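PDB 2ZXR: single-stranded-DNA-specific exonuclease RecJ from Thermus thermophilus, which degrades single-stranded DNA from the 5' end toward the 3' end, using divalent metal ions such as magnesium or manganese, and acts in DNA repair. Local coordinates for residues G72-V77 with D102-I107; A429-L434 with P460-F465; V559-D564 with F577-P582. All coordinates share one frame; numbering follows the deposited sequence.

Interaction 1 of 3, residues G72-V77 with D102-I107; sequences GKRIRV and DVHPFI
Four backbone hydrogen bonds tie Ile75 and Val77 to the neighbouring strand in parallel register. Ile75 N donates a hydrogen bond to Asp102 O and Ile75 O accepts from His104 N; Val77 N then binds His104 O, and Phe106 N closes the ladder on Val77 O at 2.6 Å. Where the strands begin, a water spans the gap, accepting from Asp102 N and donating to Lys73 O.

The charged and aromatic side-chain contacts gather on the face that carries Arg74, Arg76, Asp102 and His104. The His104 ring is held between two arginines: Arg76 CA makes a CH-pi contact with one face, 4.1 Å from the ring centroid, while Arg74 NH2 lies over the opposite face toward the rim. Arg76 NE meets the edge of this ring in plane, 3.0 Å from His104 CE1. The guanidinium of Arg76, its chain bent at chi3 (-95°), lies flat on Phe106 with planes 10° apart, an off-centre cation-pi stack with CZ 4.2 Å from the ring centroid. Asp102 OD1 stands over a face of the Arg74 guanidinium, 4.1 Å from NE, close enough for charge attraction although no N-H points at it.

The other face is apolar. Val103 CG2 meets Val77 CG2 at 3.5 Å and Ile75 CG2 at 3.8 Å, and helix 83-98 packs against this face, touching Val77 and Val103.

Phe106 also meets the ring of His78, and its side chain is about 7 Å from that of the manganese ligand Asp80. The parallel pairing and the linking helix 83-98 make a beta-alpha-beta unit at the edge of the DHH domain's parallel sheet.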
# COMPACT_ATOMS: atom_id res chain seq x y z
N GLY A 72 -8.83 -42.02 15.48
CA GLY A 72 -9.28 -41.31 16.65
C GLY A 72 -8.18 -40.77 17.56
O GLY A 72 -8.38 -40.69 18.77
N LYS A 73 -7.05 -40.39 16.97
CA LYS A 73 -5.93 -39.82 17.73
C LYS A 73 -6.28 -38.44 18.24
O LYS A 73 -7.05 -37.72 17.60
CB LYS A 73 -4.69 -39.74 16.85
CG LYS A 73 -4.20 -41.08 16.38
CD LYS A 73 -3.86 -41.98 17.59
CE LYS A 73 -3.24 -43.29 17.14
NZ LYS A 73 -2.98 -44.19 18.29
N ARG A 74 -5.72 -38.07 19.39
CA ARG A 74 -6.00 -36.78 20.00
C ARG A 74 -5.14 -35.66 19.41
O ARG A 74 -3.92 -35.64 19.59
CB ARG A 74 -5.82 -36.87 21.52
CG ARG A 74 -6.18 -35.57 22.25
CD ARG A 74 -7.10 -35.78 23.47
NE ARG A 74 -7.51 -34.49 24.02
CZ ARG A 74 -8.34 -34.32 25.04
NH1 ARG A 74 -8.88 -35.37 25.66
NH2 ARG A 74 -8.64 -33.09 25.46
N ILE A 75 -5.79 -34.74 18.73
CA ILE A 75 -5.14 -33.60 18.06
C ILE A 75 -5.19 -32.31 18.89
O ILE A 75 -6.25 -31.91 19.36
CB ILE A 75 -5.85 -33.31 16.70
CG1 ILE A 75 -5.82 -34.55 15.82
CG2 ILE A 75 -5.18 -32.16 15.98
CD1 ILE A 75 -6.72 -34.45 14.59
N ARG A 76 -4.05 -31.67 19.08
CA ARG A 76 -4.05 -30.42 19.84
C ARG A 76 -3.56 -29.30 18.92
O ARG A 76 -2.55 -29.46 18.22
CB ARG A 76 -3.16 -30.52 21.08
CG ARG A 76 -3.08 -29.25 21.89
CD ARG A 76 -2.18 -29.40 23.11
NE ARG A 76 -2.92 -29.73 24.33
CZ ARG A 76 -2.37 -29.85 25.53
NH1 ARG A 76 -1.05 -29.67 25.68
NH2 ARG A 76 -3.13 -30.14 26.60
N VAL A 77 -4.28 -28.19 18.90
CA VAL A 77 -3.93 -27.08 18.01
C VAL A 77 -3.43 -25.85 18.76
O VAL A 77 -4.08 -25.37 19.69
CB VAL A 77 -5.14 -26.68 17.12
CG1 VAL A 77 -4.73 -25.61 16.11
CG2 VAL A 77 -5.68 -27.91 16.39
N ASP A 102 -10.84 -35.73 17.28
CA ASP A 102 -10.78 -35.43 18.71
C ASP A 102 -9.68 -34.37 18.76
O ASP A 102 -8.51 -34.65 18.99
CB ASP A 102 -10.40 -36.68 19.51
CG ASP A 102 -10.16 -36.37 20.99
OD1 ASP A 102 -10.55 -35.28 21.46
OD2 ASP A 102 -9.58 -37.24 21.68
N VAL A 103 -10.09 -33.14 18.52
CA VAL A 103 -9.18 -32.01 18.46
C VAL A 103 -9.56 -30.95 19.48
O VAL A 103 -10.72 -30.81 19.85
CB VAL A 103 -9.20 -31.41 17.02
CG1 VAL A 103 -10.64 -31.08 16.62
CG2 VAL A 103 -8.32 -30.18 16.94
N HIS A 104 -8.58 -30.21 19.97
CA HIS A 104 -8.88 -29.17 20.94
C HIS A 104 -7.78 -28.14 20.84
O HIS A 104 -6.64 -28.46 20.50
CB HIS A 104 -8.91 -29.76 22.34
CG HIS A 104 -7.65 -30.49 22.70
ND1 HIS A 104 -6.60 -29.89 23.36
CD2 HIS A 104 -7.23 -31.74 22.39
CE1 HIS A 104 -5.59 -30.73 23.44
NE2 HIS A 104 -5.94 -31.86 22.85
N PRO A 105 -8.10 -26.88 21.10
CA PRO A 105 -7.04 -25.88 21.00
C PRO A 105 -6.21 -25.88 22.28
O PRO A 105 -6.67 -26.30 23.33
CB PRO A 105 -7.82 -24.58 20.83
CG PRO A 105 -9.01 -24.82 21.72
CD PRO A 105 -9.40 -26.27 21.46
N PHE A 106 -4.97 -25.43 22.18
CA PHE A 106 -4.15 -25.36 23.37
C PHE A 106 -3.76 -23.92 23.67
O PHE A 106 -2.90 -23.35 23.00
CB PHE A 106 -2.89 -26.21 23.22
CG PHE A 106 -1.94 -26.07 24.37
CD1 PHE A 106 -2.40 -26.15 25.69
CD2 PHE A 106 -0.59 -25.81 24.15
CE1 PHE A 106 -1.54 -25.98 26.77
CE2 PHE A 106 0.28 -25.63 25.22
CZ PHE A 106 -0.20 -25.72 26.53
N ILE A 107 -4.41 -23.32 24.67
CA ILE A 107 -4.09 -21.95 25.08
C ILE A 107 -3.24 -22.00 26.36
O ILE A 107 -3.71 -22.42 27.42
CB ILE A 107 -5.36 -21.09 25.37
CG1 ILE A 107 -5.92 -20.51 24.06
CG2 ILE A 107 -5.03 -19.95 26.36
CD1 ILE A 107 -5.04 -19.45 23.43
O HOH W 1 -9.18 -37.29 15.96

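Interaction 2 of 3, residues A429-L434 with P460-F465; sequences ALLDLL and PLFLLF
Leu433 and Leu463 mark a buried parallel pairing that joins the two strands of a beta-alpha-beta unit, strand 426-433, helix 440-447 and strand 462-466, in the mixed sheet that carries the strands of the RecJ OB domain. The pairing is irregular because strand 426-433 is broken near Leu431, whose phi and psi (-71° and -48°) leave the extended range. Before the break, a water links Ala429 O to Leu461 N. At the break, Leu431 N donates to Leu461 O, nearly along the C=O axis. Beyond it, Asp432 O accepts from Leu463 N, and Leu434 N donates to Leu463 O at 2.8 Å.

Apolar side chains pack beside the backbone bonds. Leu434 CD1 reaches Phe462 CG at 3.6 Å, the two side chains crossing at about a right angle, while its other methyl, CD2, meets Leu464 CD2. Leu431 lies alongside Phe462, pointing the same way, and brings CD1 to 3.9 Å from CE2 of that ring. The connecting helix 440-447 packs on Phe462 and on Leu434, the residue that follows the first strand.

The carboxylate of Asp432 turns to helix 624-639 of the C-terminal region, where OD2 forms a salt bridge with Arg633. Leu433 touches the same helix, and within the contact it runs side by side with Leu463, its CD1 pressed tightly against Leu463 CD2 at 3.4 Å.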
# COMPACT_ATOMS: atom_id res chain seq x y z
N ALA A 429 4.46 7.55 -4.17
CA ALA A 429 4.36 7.13 -5.56
C ALA A 429 3.08 7.68 -6.20
O ALA A 429 1.97 7.43 -5.74
CB ALA A 429 4.38 5.59 -5.65
N LEU A 430 3.24 8.46 -7.26
CA LEU A 430 2.11 9.06 -7.94
C LEU A 430 1.83 8.31 -9.22
O LEU A 430 2.74 8.09 -10.02
CB LEU A 430 2.39 10.53 -8.24
CG LEU A 430 2.27 11.61 -7.16
CD1 LEU A 430 1.18 11.24 -6.17
CD2 LEU A 430 3.58 11.76 -6.46
N LEU A 431 0.58 7.92 -9.40
CA LEU A 431 0.15 7.17 -10.58
C LEU A 431 0.15 8.06 -11.81
O LEU A 431 0.70 7.70 -12.85
CB LEU A 431 -1.27 6.63 -10.38
CG LEU A 431 -1.77 5.34 -11.03
CD1 LEU A 431 -3.18 5.60 -11.58
CD2 LEU A 431 -0.85 4.83 -12.08
N ASP A 432 -0.43 9.24 -11.68
CA ASP A 432 -0.53 10.13 -12.83
C ASP A 432 -1.17 11.44 -12.39
O ASP A 432 -1.56 11.58 -11.23
CB ASP A 432 -1.42 9.46 -13.87
CG ASP A 432 -1.57 10.27 -15.15
OD1 ASP A 432 -2.58 10.06 -15.85
OD2 ASP A 432 -0.68 11.10 -15.45
N LEU A 433 -1.25 12.38 -13.32
CA LEU A 433 -1.88 13.68 -13.10
C LEU A 433 -3.38 13.36 -13.05
O LEU A 433 -3.85 12.55 -13.83
CB LEU A 433 -1.62 14.60 -14.30
CG LEU A 433 -0.49 15.64 -14.38
CD1 LEU A 433 0.13 15.81 -13.03
CD2 LEU A 433 0.55 15.26 -15.44
N LEU A 434 -4.12 13.97 -12.13
CA LEU A 434 -5.57 13.70 -12.04
C LEU A 434 -6.24 14.17 -13.34
O LEU A 434 -5.88 15.21 -13.87
CB LEU A 434 -6.18 14.46 -10.87
CG LEU A 434 -7.62 14.06 -10.50
CD1 LEU A 434 -7.58 12.71 -9.80
CD2 LEU A 434 -8.25 15.11 -9.60
N PRO A 460 -4.23 3.76 -5.39
CA PRO A 460 -3.40 4.71 -6.15
C PRO A 460 -3.57 6.18 -5.75
O PRO A 460 -4.67 6.61 -5.35
CB PRO A 460 -3.86 4.49 -7.59
CG PRO A 460 -5.25 4.06 -7.44
CD PRO A 460 -5.22 3.11 -6.26
N LEU A 461 -2.49 6.95 -5.88
CA LEU A 461 -2.53 8.38 -5.58
C LEU A 461 -2.31 9.19 -6.86
O LEU A 461 -1.42 8.87 -7.66
CB LEU A 461 -1.44 8.76 -4.59
CG LEU A 461 -1.52 8.16 -3.20
CD1 LEU A 461 -0.17 8.35 -2.51
CD2 LEU A 461 -2.67 8.80 -2.41
N PHE A 462 -3.12 10.23 -7.05
CA PHE A 462 -2.99 11.08 -8.22
C PHE A 462 -2.32 12.39 -7.82
O PHE A 462 -2.35 12.80 -6.65
CB PHE A 462 -4.35 11.41 -8.87
CG PHE A 462 -5.01 10.25 -9.55
CD1 PHE A 462 -5.86 9.39 -8.84
CD2 PHE A 462 -4.76 9.98 -10.88
CE1 PHE A 462 -6.44 8.28 -9.47
CE2 PHE A 462 -5.33 8.88 -11.51
CZ PHE A 462 -6.18 8.02 -10.80
N LEU A 463 -1.74 13.05 -8.80
CA LEU A 463 -1.10 14.31 -8.53
C LEU A 463 -2.02 15.40 -9.04
O LEU A 463 -2.56 15.28 -10.14
CB LEU A 463 0.24 14.36 -9.26
CG LEU A 463 1.02 15.67 -9.23
CD1 LEU A 463 1.59 15.93 -7.82
CD2 LEU A 463 2.16 15.58 -10.26
N LEU A 464 -2.24 16.42 -8.23
CA LEU A 464 -3.03 17.58 -8.60
C LEU A 464 -2.04 18.72 -8.41
O LEU A 464 -1.09 18.61 -7.61
CB LEU A 464 -4.24 17.80 -7.70
CG LEU A 464 -5.39 16.81 -7.87
CD1 LEU A 464 -4.95 15.43 -7.37
CD2 LEU A 464 -6.61 17.31 -7.09
N PHE A 465 -2.24 19.81 -9.15
CA PHE A 465 -1.31 20.93 -9.10
C PHE A 465 -2.02 22.23 -9.41
O PHE A 465 -2.94 22.26 -10.24
CB PHE A 465 -0.20 20.70 -10.13
CG PHE A 465 0.92 21.70 -10.05
CD1 PHE A 465 0.83 22.93 -10.69
CD2 PHE A 465 2.06 21.43 -9.30
CE1 PHE A 465 1.87 23.89 -10.58
CE2 PHE A 465 3.11 22.38 -9.19
CZ PHE A 465 3.00 23.61 -9.84
O HOH W 2 -0.04 5.82 -6.41

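Interaction 3 of 3, residues V559-D564 with F577-P582; sequences VYVPED and FRLLPP
The phenol ring of Tyr560 carries Pro582 on one face, an aromatic-proline contact at the end of a very short parallel strand pair. Pro582 CB stands over the ring centre, 3.8 Å from the centroid and 7° off the normal, in a CH-pi contact; CD of the same proline comes to 3.3 Å from Tyr560 CD2. Leu580 O lies at the ring edge, in plane. A water lies between this oxygen and Val561 N, though its distance to the oxygen is doubtfully short.

Only two direct hydrogen bonds join the strands, both made by Val559. Its N donates to Arg578 O at an almost straight 173°, and its O receives Leu580 N at 2.7 Å. Beside these bonds, Leu579 CD1 meets Val561 CG2 at 3.7 Å, and Val559 CG2 rests against Phe577 CB.

Strands 558-560 and 578-579 flank helix 566-573 in sequence as a beta-alpha-beta unit. That helix touches Val561 and Phe577, and helix 546-554 packs on Val559 and Phe577. On the other edge of strand 558-560, Tyr560 bonds through its backbone to Leu587 of strand 587-588 and the adjoining Leu589, so 578-579 is one of the two edge strands of the parallel sheet within this chain.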
# COMPACT_ATOMS: atom_id res chain seq x y z
N VAL A 559 16.46 27.48 -35.64
CA VAL A 559 15.20 27.03 -35.06
C VAL A 559 14.25 26.25 -35.96
O VAL A 559 14.21 26.44 -37.18
CB VAL A 559 14.40 28.21 -34.50
CG1 VAL A 559 15.22 28.92 -33.47
CG2 VAL A 559 14.01 29.16 -35.62
N TYR A 560 13.47 25.40 -35.31
CA TYR A 560 12.48 24.58 -35.98
C TYR A 560 11.07 24.99 -35.57
O TYR A 560 10.77 25.13 -34.39
CB TYR A 560 12.71 23.10 -35.67
CG TYR A 560 11.53 22.20 -35.95
CD1 TYR A 560 10.80 21.64 -34.90
CD2 TYR A 560 11.14 21.89 -37.27
CE1 TYR A 560 9.71 20.79 -35.14
CE2 TYR A 560 10.04 21.05 -37.53
CZ TYR A 560 9.34 20.50 -36.45
OH TYR A 560 8.26 19.66 -36.65
N VAL A 561 10.22 25.21 -36.57
CA VAL A 561 8.82 25.55 -36.37
C VAL A 561 8.09 24.51 -37.22
O VAL A 561 8.29 24.44 -38.44
CB VAL A 561 8.44 26.96 -36.92
CG1 VAL A 561 6.96 27.23 -36.69
CG2 VAL A 561 9.27 28.03 -36.23
N PRO A 562 7.26 23.67 -36.59
CA PRO A 562 6.53 22.63 -37.34
C PRO A 562 5.62 23.12 -38.47
O PRO A 562 5.03 24.20 -38.39
CB PRO A 562 5.75 21.88 -36.25
CG PRO A 562 5.57 22.90 -35.19
CD PRO A 562 6.90 23.63 -35.16
N GLU A 563 5.50 22.30 -39.52
CA GLU A 563 4.65 22.63 -40.67
C GLU A 563 3.25 23.07 -40.23
O GLU A 563 2.61 23.86 -40.90
CB GLU A 563 4.53 21.44 -41.62
CG GLU A 563 5.85 21.00 -42.29
CD GLU A 563 6.47 22.08 -43.18
OE1 GLU A 563 7.39 21.73 -43.96
OE2 GLU A 563 6.06 23.26 -43.10
N ASP A 564 2.79 22.53 -39.10
CA ASP A 564 1.48 22.90 -38.55
C ASP A 564 1.54 24.36 -38.12
O ASP A 564 2.59 25.01 -38.22
CB ASP A 564 1.15 22.05 -37.33
CG ASP A 564 1.75 20.67 -37.42
OD1 ASP A 564 1.57 20.01 -38.47
OD2 ASP A 564 2.40 20.25 -36.45
N PHE A 577 13.52 34.23 -39.17
CA PHE A 577 14.11 33.19 -38.32
C PHE A 577 14.99 32.29 -39.16
O PHE A 577 14.74 32.09 -40.35
CB PHE A 577 13.04 32.31 -37.66
CG PHE A 577 12.24 32.99 -36.59
CD1 PHE A 577 11.39 32.24 -35.76
CD2 PHE A 577 12.33 34.36 -36.38
CE1 PHE A 577 10.66 32.84 -34.75
CE2 PHE A 577 11.60 34.98 -35.37
CZ PHE A 577 10.76 34.22 -34.55
N ARG A 578 16.04 31.75 -38.54
CA ARG A 578 16.93 30.83 -39.23
C ARG A 578 16.27 29.44 -39.10
O ARG A 578 16.63 28.63 -38.24
CB ARG A 578 18.32 30.86 -38.58
CG ARG A 578 19.35 29.95 -39.25
CD ARG A 578 20.71 29.88 -38.51
NE ARG A 578 21.47 28.73 -38.98
CZ ARG A 578 22.28 27.98 -38.24
NH1 ARG A 578 22.91 26.95 -38.80
NH2 ARG A 578 22.48 28.25 -36.95
N LEU A 579 15.27 29.19 -39.95
CA LEU A 579 14.53 27.93 -39.98
C LEU A 579 15.34 26.71 -40.37
O LEU A 579 16.08 26.74 -41.35
CB LEU A 579 13.34 28.02 -40.92
CG LEU A 579 12.13 28.79 -40.40
CD1 LEU A 579 11.67 28.15 -39.09
CD2 LEU A 579 12.50 30.26 -40.18
N LEU A 580 15.18 25.65 -39.58
CA LEU A 580 15.89 24.39 -39.80
C LEU A 580 15.00 23.19 -39.49
O LEU A 580 13.96 23.33 -38.84
CB LEU A 580 17.13 24.33 -38.89
CG LEU A 580 18.33 25.27 -39.09
CD1 LEU A 580 19.23 25.16 -37.87
CD2 LEU A 580 19.12 24.90 -40.37
N PRO A 581 15.38 22.01 -39.97
CA PRO A 581 14.60 20.80 -39.70
C PRO A 581 14.97 20.39 -38.26
O PRO A 581 16.12 20.59 -37.83
CB PRO A 581 15.13 19.82 -40.75
CG PRO A 581 16.57 20.20 -40.84
CD PRO A 581 16.51 21.71 -40.87
N PRO A 582 14.01 19.82 -37.52
CA PRO A 582 14.20 19.39 -36.13
C PRO A 582 15.48 18.63 -35.79
O PRO A 582 16.08 18.84 -34.73
CB PRO A 582 12.94 18.59 -35.84
CG PRO A 582 12.59 18.00 -37.21
CD PRO A 582 12.80 19.21 -38.10
O HOH W 3 11.95 24.63 -39.22

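The three contacts illustrate how one local design, two parallel strands joined through a helix, recurs in separate sheets of a long multidomain chain. They follow one another in sequence, each closing before the next opens: interaction 1 in the DHH domain, interaction 2 in the sheet of the OB domain, interaction 3 in the C-terminal domain. Centres of interactions 1 and 2 are 52 Å apart, those of 2 and 3 are 35 Å apart, and those of 1 and 3 are 83 Å apart; none touch. Interaction 1 lies across the chain's centre from the others. Only interaction 1 is near the metal-binding residues, while helix 624-639 packs the C-terminal region against interaction 2.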